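Local coordinates for halogenase (Chondromyces crocatus, PDB 3E1T), which probably uses its bound FAD to chlorinate a precursor in the biosynthesis of chondrochloren, at residues A[288-292]-A[468-473]. Residues are numbered along the deposited sequence; the frame is centred on the assembly and turned at random.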
# COMPACT_ATOMS: atom_id res chain seq x y z
N TYR A 288 -4.35 7.02 -5.95
CA TYR A 288 -5.36 8.04 -5.61
C TYR A 288 -5.22 8.47 -4.17
O TYR A 288 -4.55 7.81 -3.38
CB TYR A 288 -6.79 7.52 -5.85
CG TYR A 288 -7.06 6.19 -5.18
CD1 TYR A 288 -7.26 6.11 -3.81
CD2 TYR A 288 -7.09 5.01 -5.93
CE1 TYR A 288 -7.48 4.89 -3.18
CE2 TYR A 288 -7.32 3.78 -5.31
CZ TYR A 288 -7.50 3.74 -3.93
OH TYR A 288 -7.70 2.53 -3.30
N CYS A 289 -5.86 9.58 -3.84
CA CYS A 289 -5.96 10.04 -2.47
C CYS A 289 -7.35 10.64 -2.31
O CYS A 289 -7.91 11.18 -3.26
CB CYS A 289 -4.87 11.07 -2.16
SG CYS A 289 -4.70 11.55 -0.40
N ASN A 290 -7.91 10.54 -1.11
CA ASN A 290 -9.19 11.15 -0.82
C ASN A 290 -9.06 12.57 -0.30
O ASN A 290 -8.06 12.91 0.35
CB ASN A 290 -9.97 10.26 0.16
CG ASN A 290 -10.83 9.23 -0.56
OD1 ASN A 290 -12.02 9.44 -0.77
ND2 ASN A 290 -10.21 8.10 -0.96
N THR A 291 -10.05 13.42 -0.59
CA THR A 291 -10.05 14.81 -0.11
C THR A 291 -10.18 14.93 1.40
O THR A 291 -9.87 15.97 1.98
CB THR A 291 -11.17 15.67 -0.78
OG1 THR A 291 -12.42 15.00 -0.67
CG2 THR A 291 -10.86 15.90 -2.26
N SER A 292 -10.63 13.85 2.03
CA SER A 292 -10.76 13.79 3.49
C SER A 292 -10.66 12.35 3.94
O SER A 292 -11.12 11.45 3.23
CB SER A 292 -12.11 14.37 3.94
OG SER A 292 -12.17 14.46 5.36
N GLU A 468 -6.41 20.77 -4.72
CA GLU A 468 -7.02 20.43 -3.43
C GLU A 468 -6.19 19.39 -2.67
O GLU A 468 -5.87 19.59 -1.51
CB GLU A 468 -8.48 19.96 -3.60
CG GLU A 468 -9.22 19.78 -2.26
CD GLU A 468 -10.74 19.57 -2.42
OE1 GLU A 468 -11.20 19.23 -3.53
OE2 GLU A 468 -11.47 19.76 -1.41
N ILE A 469 -5.83 18.29 -3.33
CA ILE A 469 -4.94 17.30 -2.72
C ILE A 469 -3.57 17.93 -2.39
O ILE A 469 -3.04 17.73 -1.30
CB ILE A 469 -4.79 16.05 -3.60
CG1 ILE A 469 -6.15 15.35 -3.78
CG2 ILE A 469 -3.72 15.11 -3.02
CD1 ILE A 469 -6.77 14.77 -2.49
N THR A 470 -3.02 18.71 -3.33
CA THR A 470 -1.70 19.31 -3.12
C THR A 470 -1.67 20.20 -1.88
O THR A 470 -0.72 20.15 -1.09
CB THR A 470 -1.23 20.11 -4.38
OG1 THR A 470 -1.42 19.32 -5.56
CG2 THR A 470 0.24 20.46 -4.26
N GLU A 471 -2.72 21.00 -1.70
CA GLU A 471 -2.81 21.91 -0.56
C GLU A 471 -2.93 21.17 0.77
O GLU A 471 -2.20 21.48 1.72
CB GLU A 471 -3.95 22.92 -0.73
CG GLU A 471 -3.53 24.14 -1.55
CD GLU A 471 -2.30 24.86 -1.00
OE1 GLU A 471 -1.35 25.10 -1.78
OE2 GLU A 471 -2.27 25.17 0.22
N LEU A 472 -3.82 20.18 0.82
CA LEU A 472 -3.93 19.29 1.99
C LEU A 472 -2.61 18.63 2.33
O LEU A 472 -2.24 18.56 3.50
CB LEU A 472 -4.99 18.21 1.75
CG LEU A 472 -6.41 18.75 1.63
CD1 LEU A 472 -7.33 17.73 0.97
CD2 LEU A 472 -6.94 19.18 2.99
N GLN A 473 -1.90 18.15 1.31
CA GLN A 473 -0.62 17.50 1.54
C GLN A 473 0.42 18.52 2.02
O GLN A 473 1.23 18.20 2.87
CB GLN A 473 -0.13 16.78 0.28
CG GLN A 473 -0.92 15.51 -0.07
CD GLN A 473 -0.85 14.47 1.02
OE1 GLN A 473 -1.87 14.12 1.62
NE2 GLN A 473 0.35 13.96 1.30
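Of the residues in 468-473, Ile469 has the most surface covered by 288-292. Its CA-to-CB bond points sideways. With chi1 and chi2 both m, however, Ile469 CD1 lies 3.8 Å from Cys289 O, 3.6 Å from Asn290 O and 4.2 Å from Cys289 CB. It thus packs on the backbone of strand 288-290 as much as on side chains. Cys289 is a t rotamer and points toward the helix; Cys289 SG is 4.3 Å from Gln473 OE1. Gln473 is m at chi1 and chi2, and Gln473 NE2 is hydrogen-bonded to Arg352 O. Thr291, just past the strand, is a p rotamer. Thr291 CG2 touches Glu468 OE1 at 3.6 Å, while Thr291 OG1 is hydrogen-bonded to Glu180 N. Glu468 reaches it with chi1 and chi2 both t. Leu472 CD1 sits 3.3 Å from Thr291 O. The contact is van der Waals packing, with the segment axes at 71°. Asn290 points away from the helix, about 11 Å from FAD, and Asn290 ND2 is hydrogen-bonded to Ala305 O. Helix 467-477 thus packs against a small antiparallel sheet, at its middle strand, between 181-183 and 306-307. Val182 touches both Thr291 and Ile469. Helix 340-368 joins the packing through Tyr355, which meets Cys289 and Gln473.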